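Local coordinates for ORF10 (Moritella marina, PDB 6RIW), which forms the ketosynthase-chain length factor didomain of a polyunsaturated fatty acid synthase, whose ketosynthase part probably extends acyl chains by condensation, at residues F235-N245 with N253-E261; N732-L740 with A804-K815. All coordinates share one frame; numbering follows the deposited sequence.

Contact 1 of 2, residues F235-N245 with N253-E261; sequences FSIFQAYPANN and NSQGLFAGE
The two backbones come closest at Pro242 and Gly256, and next to this point Leu257 N gives a nearly straight hydrogen bond to Ala240 O (3.0 Å); Gly256, with no side chain, brings its CA to 3.2 Å from Ala240 O. Leu257 CD1 sits over the middle of the Phe235 ring, 6° off its normal, in a CH-pi contact; a chi1 of 58°, with CG between backbone N and carbonyl carbon, swings the branch there. Ala259 CB, small enough to fit, meets Phe235 CE2 at 3.6 Å. Pro242, rigid and lacking an N-H, lays CD against Phe258 CE1 (3.6 Å), its ring set crosswise to the phenylalanine side chain. At the outer end the amides of Asn244 and Gln255 stack with planes 16° apart. Asn244 ND2 reaches Asn253 O at 3.0 Å, in the carbonyl plane, while its OD1 accepts from Val246 N. Water 1 joins Tyr241 OH to Ala259 N. The contact fastens the end of helix 228-237, closed by a Schellman motif at Gln239, to the start of strand 259-270; helix 634-638 packs on Ile237 and Phe238.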
loop_
_atom_site.group_PDB
_atom_site.type_symbol
_atom_site.label_atom_id
_atom_site.label_comp_id
_atom_site.label_asym_id
_atom_site.label_seq_id
_atom_site.Cartn_x
_atom_site.Cartn_y
_atom_site.Cartn_z
ATOM N N PHE A 235 -16.115 4.240 -5.318
ATOM C CA PHE A 235 -17.318 3.874 -4.577
ATOM C C PHE A 235 -18.580 4.092 -5.408
ATOM O O PHE A 235 -19.602 3.434 -5.159
ATOM C CB PHE A 235 -17.379 4.652 -3.257
ATOM C CG PHE A 235 -16.457 4.102 -2.199
ATOM C CD1 PHE A 235 -16.521 2.759 -1.838
ATOM C CD2 PHE A 235 -15.499 4.906 -1.607
ATOM C CE1 PHE A 235 -15.658 2.231 -0.880
ATOM C CE2 PHE A 235 -14.632 4.389 -0.652
ATOM C CZ PHE A 235 -14.712 3.056 -0.283
ATOM N N SER A 236 -18.531 4.977 -6.407
ATOM C CA SER A 236 -19.666 5.082 -7.316
ATOM C C SER A 236 -19.790 3.844 -8.202
ATOM O O SER A 236 -20.902 3.333 -8.389
ATOM C CB SER A 236 -19.564 6.355 -8.156
ATOM O OG SER A 236 -19.619 7.476 -7.293
ATOM N N ILE A 237 -18.675 3.329 -8.748
ATOM C CA ILE A 237 -18.803 2.145 -9.606
ATOM C C ILE A 237 -19.133 0.909 -8.773
ATOM O O ILE A 237 -19.811 -0.012 -9.252
ATOM C CB ILE A 237 -17.548 1.925 -10.483
ATOM C CG1 ILE A 237 -17.810 0.844 -11.540
ATOM C CG2 ILE A 237 -16.370 1.528 -9.681
ATOM C CD1 ILE A 237 -18.756 1.314 -12.665
ATOM N N PHE A 238 -18.682 0.864 -7.522
ATOM C CA PHE A 238 -19.094 -0.189 -6.598
ATOM C C PHE A 238 -20.548 -0.048 -6.149
ATOM O O PHE A 238 -21.055 -0.958 -5.481
ATOM C CB PHE A 238 -18.198 -0.186 -5.357
ATOM C CG PHE A 238 -16.745 -0.517 -5.636
ATOM C CD1 PHE A 238 -16.369 -1.151 -6.811
ATOM C CD2 PHE A 238 -15.771 -0.210 -4.706
ATOM C CE1 PHE A 238 -15.035 -1.471 -7.062
ATOM C CE2 PHE A 238 -14.431 -0.526 -4.943
ATOM C CZ PHE A 238 -14.065 -1.147 -6.133
ATOM N N GLN A 239 -21.208 1.071 -6.470
ATOM C CA GLN A 239 -22.560 1.382 -5.972
ATOM C C GLN A 239 -22.622 1.322 -4.441
ATOM O O GLN A 239 -23.596 0.838 -3.850
ATOM C CB GLN A 239 -23.602 0.450 -6.590
ATOM C CG GLN A 239 -23.776 0.583 -8.092
ATOM C CD GLN A 239 -24.780 -0.430 -8.621
ATOM O OE1 GLN A 239 -25.820 -0.673 -8.002
ATOM N NE2 GLN A 239 -24.458 -1.051 -9.751
ATOM N N ALA A 240 -21.569 1.812 -3.790
ATOM C CA ALA A 240 -21.462 1.747 -2.338
ATOM C C ALA A 240 -22.096 2.938 -1.631
ATOM O O ALA A 240 -22.364 2.851 -0.428
ATOM C CB ALA A 240 -19.991 1.631 -1.923
ATOM N N TYR A 241 -22.336 4.043 -2.338
ATOM C CA TYR A 241 -23.017 5.201 -1.774
ATOM C C TYR A 241 -24.530 4.958 -1.678
ATOM O O TYR A 241 -25.114 4.306 -2.548
ATOM C CB TYR A 241 -22.758 6.433 -2.640
ATOM C CG TYR A 241 -21.334 6.963 -2.604
ATOM C CD1 TYR A 241 -20.754 7.374 -1.418
ATOM C CD2 TYR A 241 -20.581 7.082 -3.784
ATOM C CE1 TYR A 241 -19.448 7.872 -1.389
ATOM C CE2 TYR A 241 -19.291 7.585 -3.768
ATOM C CZ TYR A 241 -18.733 7.979 -2.572
ATOM O OH TYR A 241 -17.457 8.476 -2.533
ATOM N N PRO A 242 -25.194 5.501 -0.652
ATOM C CA PRO A 242 -26.622 5.183 -0.445
ATOM C C PRO A 242 -27.522 5.903 -1.446
ATOM O O PRO A 242 -27.438 7.118 -1.623
ATOM C CB PRO A 242 -26.892 5.651 0.992
ATOM C CG PRO A 242 -25.871 6.718 1.250
ATOM C CD PRO A 242 -24.637 6.307 0.452
ATOM N N ALA A 243 -28.410 5.134 -2.087
ATOM C CA ALA A 243 -29.310 5.727 -3.068
ATOM C C ALA A 243 -30.269 6.713 -2.412
ATOM O O ALA A 243 -30.607 7.733 -3.021
ATOM C CB ALA A 243 -30.074 4.632 -3.818
ATOM N N ASN A 244 -30.680 6.459 -1.165
ATOM C CA ASN A 244 -31.544 7.387 -0.443
ATOM C C ASN A 244 -30.760 8.438 0.348
ATOM O O ASN A 244 -31.345 9.148 1.171
ATOM C CB ASN A 244 -32.490 6.611 0.480
ATOM C CG ASN A 244 -31.774 5.957 1.647
ATOM O OD1 ASN A 244 -30.540 5.949 1.716
ATOM N ND2 ASN A 244 -32.549 5.402 2.576
ATOM N N ASN A 245 -29.447 8.527 0.137
ATOM C CA ASN A 245 -28.571 9.487 0.821
ATOM C C ASN A 245 -28.553 9.297 2.339
ATOM O O ASN A 245 -28.201 10.220 3.078
ATOM C CB ASN A 245 -28.943 10.933 0.463
ATOM C CG ASN A 245 -27.755 11.884 0.534
ATOM O OD1 ASN A 245 -27.789 12.874 1.264
ATOM N ND2 ASN A 245 -26.701 11.588 -0.226
ATOM N N ASN A 253 -32.553 1.925 7.763
ATOM C CA ASN A 253 -32.755 2.726 6.558
ATOM C C ASN A 253 -31.454 3.064 5.831
ATOM O O ASN A 253 -31.506 3.655 4.744
ATOM C CB ASN A 253 -33.492 4.033 6.901
ATOM C CG ASN A 253 -34.811 3.793 7.623
ATOM O OD1 ASN A 253 -35.795 3.371 7.013
ATOM N ND2 ASN A 253 -34.835 4.064 8.932
ATOM N N SER A 254 -30.305 2.717 6.413
ATOM C CA SER A 254 -29.020 2.971 5.771
ATOM C C SER A 254 -28.911 2.190 4.470
ATOM O O SER A 254 -29.218 0.995 4.417
ATOM C CB SER A 254 -27.872 2.572 6.706
ATOM O OG SER A 254 -26.620 3.061 6.218
ATOM N N GLN A 255 -28.453 2.855 3.410
ATOM C CA GLN A 255 -28.277 2.158 2.142
ATOM C C GLN A 255 -26.840 2.160 1.627
ATOM O O GLN A 255 -26.610 1.759 0.483
ATOM C CB GLN A 255 -29.221 2.740 1.092
ATOM C CG GLN A 255 -30.666 2.390 1.388
ATOM C CD GLN A 255 -31.605 2.778 0.274
ATOM O OE1 GLN A 255 -31.232 3.519 -0.642
ATOM N NE2 GLN A 255 -32.841 2.284 0.347
ATOM N N GLY A 256 -25.871 2.566 2.438
ATOM C CA GLY A 256 -24.511 2.666 1.949
ATOM C C GLY A 256 -23.644 3.432 2.923
ATOM O O GLY A 256 -24.050 3.740 4.050
ATOM N N LEU A 257 -22.433 3.730 2.462
ATOM C CA LEU A 257 -21.454 4.449 3.261
ATOM C C LEU A 257 -21.091 5.770 2.593
ATOM O O LEU A 257 -21.343 5.990 1.400
ATOM C CB LEU A 257 -20.171 3.602 3.471
ATOM C CG LEU A 257 -19.414 3.118 2.218
ATOM C CD1 LEU A 257 -18.485 4.185 1.600
ATOM C CD2 LEU A 257 -18.589 1.880 2.567
ATOM N N PHE A 258 -20.496 6.651 3.392
ATOM C CA PHE A 258 -19.703 7.773 2.906
ATOM C C PHE A 258 -18.248 7.513 3.287
ATOM O O PHE A 258 -17.968 7.006 4.379
ATOM C CB PHE A 258 -20.137 9.107 3.524
ATOM C CG PHE A 258 -21.563 9.502 3.233
ATOM C CD1 PHE A 258 -22.195 9.122 2.055
ATOM C CD2 PHE A 258 -22.260 10.281 4.146
ATOM C CE1 PHE A 258 -23.521 9.515 1.788
ATOM C CE2 PHE A 258 -23.580 10.686 3.893
ATOM C CZ PHE A 258 -24.211 10.293 2.724
ATOM N N ALA A 259 -17.332 7.836 2.380
ATOM C CA ALA A 259 -15.906 7.637 2.613
ATOM C C ALA A 259 -15.302 8.866 3.295
ATOM O O ALA A 259 -15.976 9.869 3.526
ATOM C CB ALA A 259 -15.196 7.327 1.302
ATOM N N GLY A 260 -14.013 8.796 3.629
ATOM C CA GLY A 260 -13.400 9.843 4.426
ATOM C C GLY A 260 -11.888 9.767 4.338
ATOM O O GLY A 260 -11.321 8.875 3.702
ATOM N N GLU A 261 -11.240 10.723 4.991
ATOM C CA GLU A 261 -9.794 10.850 4.948
ATOM C C GLU A 261 -9.308 11.298 6.321
ATOM O O GLU A 261 -10.096 11.723 7.172
ATOM C CB GLU A 261 -9.371 11.844 3.851
ATOM C CG GLU A 261 -10.122 13.153 3.942
ATOM C CD GLU A 261 -9.698 14.175 2.885
ATOM O OE1 GLU A 261 -9.247 13.773 1.783
ATOM O OE2 GLU A 261 -9.808 15.398 3.167
HETATM O O HOH W 1 -17.214 9.818 0.073
HETATM O O HOH W 2 -27.930 2.270 -2.281
#

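Contact 2 of 2, residues N732-L740 with A804-K815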
loop_
_atom_site.group_PDB
_atom_site.type_symbol
_atom_site.label_atom_id
_atom_site.label_comp_id
_atom_site.label_asym_id
_atom_site.label_seq_id
_atom_site.Cartn_x
_atom_site.Cartn_y
_atom_site.Cartn_z
ATOM N N ASN A 732 32.870 -4.810 -11.397
ATOM C CA ASN A 732 32.719 -3.756 -12.386
ATOM C C ASN A 732 31.250 -3.337 -12.557
ATOM O O ASN A 732 30.984 -2.238 -13.032
ATOM C CB ASN A 732 33.294 -4.204 -13.731
ATOM C CG ASN A 732 32.728 -5.543 -14.188
ATOM O OD1 ASN A 732 32.729 -6.520 -13.431
ATOM N ND2 ASN A 732 32.240 -5.594 -15.428
ATOM N N ILE A 733 30.300 -4.216 -12.201
ATOM C CA ILE A 733 28.891 -3.815 -12.255
ATOM C C ILE A 733 28.671 -2.576 -11.399
ATOM O O ILE A 733 27.858 -1.711 -11.751
ATOM C CB ILE A 733 27.958 -4.982 -11.851
ATOM C CG1 ILE A 733 26.466 -4.659 -12.078
ATOM C CG2 ILE A 733 28.143 -5.343 -10.396
ATOM C CD1 ILE A 733 26.093 -4.058 -13.432
ATOM N N LEU A 734 29.432 -2.426 -10.303
ATOM C CA LEU A 734 29.303 -1.234 -9.467
ATOM C C LEU A 734 29.881 0.014 -10.113
ATOM O O LEU A 734 29.639 1.112 -9.603
ATOM C CB LEU A 734 29.970 -1.443 -8.110
ATOM C CG LEU A 734 29.193 -2.404 -7.215
ATOM C CD1 LEU A 734 29.943 -2.627 -5.905
ATOM C CD2 LEU A 734 27.800 -1.841 -6.958
ATOM N N ASP A 735 30.640 -0.120 -11.201
ATOM C CA ASP A 735 31.148 1.060 -11.900
ATOM C C ASP A 735 30.130 1.678 -12.857
ATOM O O ASP A 735 30.378 2.776 -13.363
ATOM C CB ASP A 735 32.422 0.718 -12.687
ATOM C CG ASP A 735 33.601 0.357 -11.785
ATOM O OD1 ASP A 735 33.599 0.716 -10.583
ATOM O OD2 ASP A 735 34.543 -0.299 -12.292
ATOM N N GLN A 736 29.019 1.004 -13.134
ATOM C CA GLN A 736 27.974 1.562 -13.987
ATOM C C GLN A 736 27.414 2.853 -13.399
ATOM O O GLN A 736 27.207 2.963 -12.190
ATOM C CB GLN A 736 26.845 0.549 -14.154
ATOM C CG GLN A 736 27.256 -0.692 -14.892
ATOM C CD GLN A 736 27.684 -0.364 -16.290
ATOM O OE1 GLN A 736 28.852 -0.512 -16.646
ATOM N NE2 GLN A 736 26.742 0.119 -17.091
ATOM N N GLN A 737 27.135 3.819 -14.273
ATOM C CA GLN A 737 26.643 5.136 -13.883
ATOM C C GLN A 737 25.180 5.372 -14.234
ATOM O O GLN A 737 24.681 6.482 -14.027
ATOM C CB GLN A 737 27.475 6.223 -14.573
ATOM C CG GLN A 737 28.921 6.267 -14.180
ATOM C CD GLN A 737 29.354 7.688 -13.890
ATOM O OE1 GLN A 737 29.067 8.225 -12.815
ATOM N NE2 GLN A 737 30.014 8.324 -14.867
ATOM N N GLN A 738 24.495 4.382 -14.803
ATOM C CA GLN A 738 23.104 4.523 -15.222
ATOM C C GLN A 738 22.345 3.275 -14.797
ATOM O O GLN A 738 22.925 2.183 -14.730
ATOM C CB GLN A 738 22.985 4.707 -16.756
ATOM C CG GLN A 738 23.691 5.958 -17.258
ATOM C CD GLN A 738 23.703 6.080 -18.763
ATOM O OE1 GLN A 738 23.646 5.082 -19.494
ATOM N NE2 GLN A 738 23.794 7.313 -19.241
ATOM N N TRP A 739 21.042 3.429 -14.533
ATOM C CA TRP A 739 20.222 2.290 -14.117
ATOM C C TRP A 739 19.558 1.624 -15.326
ATOM O O TRP A 739 19.325 2.250 -16.368
ATOM C CB TRP A 739 19.162 2.701 -13.077
ATOM C CG TRP A 739 18.183 3.763 -13.525
ATOM C CD1 TRP A 739 18.368 5.121 -13.484
ATOM C CD2 TRP A 739 16.864 3.551 -14.057
ATOM N NE1 TRP A 739 17.247 5.768 -13.966
ATOM C CE2 TRP A 739 16.312 4.829 -14.326
ATOM C CE3 TRP A 739 16.098 2.407 -14.329
ATOM C CZ2 TRP A 739 15.040 4.993 -14.872
ATOM C CZ3 TRP A 739 14.830 2.566 -14.850
ATOM C CH2 TRP A 739 14.306 3.863 -15.110
ATOM N N LEU A 740 19.288 0.327 -15.191
ATOM C CA LEU A 740 18.723 -0.467 -16.280
ATOM C C LEU A 740 17.237 -0.737 -16.067
ATOM O O LEU A 740 16.804 -1.088 -14.959
ATOM C CB LEU A 740 19.472 -1.802 -16.399
ATOM C CG LEU A 740 20.936 -1.712 -16.815
ATOM C CD1 LEU A 740 21.690 -2.964 -16.309
ATOM C CD2 LEU A 740 20.980 -1.599 -18.342
ATOM N N ALA A 804 23.617 -2.743 -6.540
ATOM C CA ALA A 804 24.102 -2.313 -7.858
ATOM C C ALA A 804 22.999 -1.655 -8.697
ATOM O O ALA A 804 22.737 -2.035 -9.838
ATOM C CB ALA A 804 24.726 -3.479 -8.611
ATOM N N SER A 805 22.340 -0.661 -8.110
ATOM C CA SER A 805 21.189 -0.040 -8.754
ATOM C C SER A 805 21.577 0.755 -9.989
ATOM O O SER A 805 20.756 0.922 -10.898
ATOM C CB SER A 805 20.492 0.897 -7.769
ATOM O OG SER A 805 21.385 1.940 -7.382
ATOM N N GLY A 806 22.791 1.300 -10.022
ATOM C CA GLY A 806 23.134 2.222 -11.085
ATOM C C GLY A 806 22.830 3.677 -10.777
ATOM O O GLY A 806 23.115 4.543 -11.617
ATOM N N PHE A 807 22.257 3.972 -9.605
ATOM C CA PHE A 807 22.247 5.335 -9.081
ATOM C C PHE A 807 23.570 5.572 -8.372
ATOM O O PHE A 807 23.975 4.768 -7.538
ATOM C CB PHE A 807 21.061 5.527 -8.137
ATOM C CG PHE A 807 19.740 5.315 -8.816
ATOM C CD1 PHE A 807 19.161 6.337 -9.559
ATOM C CD2 PHE A 807 19.097 4.082 -8.766
ATOM C CE1 PHE A 807 17.952 6.162 -10.202
ATOM C CE2 PHE A 807 17.879 3.900 -9.414
ATOM C CZ PHE A 807 17.311 4.952 -10.145
ATOM N N SER A 808 24.257 6.669 -8.718
ATOM C CA SER A 808 25.686 6.749 -8.408
ATOM C C SER A 808 25.960 6.728 -6.910
ATOM O O SER A 808 26.905 6.075 -6.471
ATOM C CB SER A 808 26.320 7.989 -9.056
ATOM O OG SER A 808 25.503 9.109 -8.882
ATOM N N ALA A 809 25.165 7.430 -6.105
ATOM C CA ALA A 809 25.459 7.453 -4.677
ATOM C C ALA A 809 25.325 6.066 -4.051
ATOM O O ALA A 809 26.062 5.729 -3.112
ATOM C CB ALA A 809 24.554 8.452 -3.955
ATOM N N GLU A 810 24.366 5.262 -4.532
ATOM C CA GLU A 810 24.211 3.899 -4.015
ATOM C C GLU A 810 25.359 3.006 -4.465
ATOM O O GLU A 810 25.969 2.293 -3.645
ATOM C CB GLU A 810 22.853 3.327 -4.457
ATOM C CG GLU A 810 21.680 4.058 -3.778
ATOM C CD GLU A 810 20.283 3.565 -4.213
ATOM O OE1 GLU A 810 20.155 2.890 -5.270
ATOM O OE2 GLU A 810 19.303 3.897 -3.488
ATOM N N ASN A 811 25.684 3.040 -5.761
ATOM C CA ASN A 811 26.812 2.247 -6.243
ATOM C C ASN A 811 28.098 2.628 -5.521
ATOM O O ASN A 811 28.900 1.753 -5.164
ATOM C CB ASN A 811 26.991 2.425 -7.750
ATOM C CG ASN A 811 26.088 1.516 -8.560
ATOM O OD1 ASN A 811 25.049 1.049 -8.078
ATOM N ND2 ASN A 811 26.475 1.258 -9.798
ATOM N N ASN A 812 28.321 3.928 -5.306
ATOM C CA ASN A 812 29.586 4.357 -4.708
ATOM C C ASN A 812 29.678 3.949 -3.244
ATOM O O ASN A 812 30.758 3.564 -2.771
ATOM C CB ASN A 812 29.770 5.868 -4.864
ATOM C CG ASN A 812 30.023 6.280 -6.315
ATOM O OD1 ASN A 812 30.366 5.450 -7.161
ATOM N ND2 ASN A 812 29.809 7.548 -6.613
ATOM N N ALA A 813 28.561 3.986 -2.507
ATOM C CA ALA A 813 28.599 3.496 -1.133
ATOM C C ALA A 813 28.918 2.003 -1.096
ATOM O O ALA A 813 29.680 1.541 -0.232
ATOM C CB ALA A 813 27.280 3.799 -0.408
ATOM N N GLU A 814 28.370 1.234 -2.036
ATOM C CA GLU A 814 28.672 -0.196 -2.072
ATOM C C GLU A 814 30.105 -0.470 -2.519
ATOM O O GLU A 814 30.720 -1.432 -2.044
ATOM C CB GLU A 814 27.695 -0.930 -2.990
ATOM C CG GLU A 814 26.265 -1.024 -2.428
ATOM C CD GLU A 814 25.407 -1.990 -3.253
ATOM O OE1 GLU A 814 25.271 -1.745 -4.478
ATOM O OE2 GLU A 814 24.876 -2.983 -2.676
ATOM N N LYS A 815 30.645 0.348 -3.434
ATOM C CA LYS A 815 32.037 0.169 -3.854
ATOM C C LYS A 815 32.993 0.372 -2.691
ATOM O O LYS A 815 34.081 -0.214 -2.664
ATOM C CB LYS A 815 32.389 1.139 -4.979
ATOM C CG LYS A 815 32.135 0.629 -6.364
ATOM C CD LYS A 815 32.443 1.729 -7.396
ATOM C CE LYS A 815 33.839 2.299 -7.183
ATOM N NZ LYS A 815 34.078 3.510 -8.033
HETATM O O HOH W 3 25.164 -0.857 -11.513
HETATM O O HOH W 4 20.101 -0.996 -12.788
#
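Trp739 and Phe807 run alongside each other with the same heading, their rings forming an offset stack: the five-membered ring of Trp739 and the Phe807 ring have centroids 4.6 Å apart and planes at 18°. Phe807 CZ stands over the rim of the indole rather than its centre, and Trp739 CB lies over the Phe807 face. With chi1 at 59°, Trp739 carries its ring into this place, where NE1 also donates to Gly709 O. Gly806 suits the close passage beside it: its positive phi favours glycine, and its CA lies 4.2 Å from Trp739 CA. Leu734 fills the other end: its CD2 meets Ala804 CB at 3.9 Å, and its CB is pressed tightly on Lys815 CG (3.5 Å) as the two side chains pass head to tail. Asp735 lies across Lys815, and their salt bridge, OD1 to NZ, is long at 3.8 Å. Between these ends Asn811 works with both halves of its amide. OD1 takes Gly806 N from above the carbonyl plane, whereas ND2 gives a weak bond to Leu734 O (3.2 Å) and a sounder one to water 3 (3.0 Å), itself bonded to Ile733 O. The chemistry implies an inner seam of apolar and aromatic packing with the charged pair at an exposed edge, where one buried asparagine, both donor and acceptor, ties the turn before helix 808-821 to the 3-10 segment 733-735.

From the N terminus the chain first completes helix 228-237, turns through the loop that follows and comes back after seven intervening residues, so contact 1 closes a short loop at the start of strand 259-270 in the first ketosynthase-type region. Contact 2 comes much later, in the second such region: residues 732-740 lead into strand 741-752, and 63 residues, strands and a helix among them, pass before 804-815 returns as the turn into helix 808-821 and its first turns. The two loops follow in series, neither enclosing nor crossing the other. Their centres are 50 Å apart, on opposite sides of the chain's centre, with nearest atoms about 30 Å apart, so each ties together parts of its own half of the didomain.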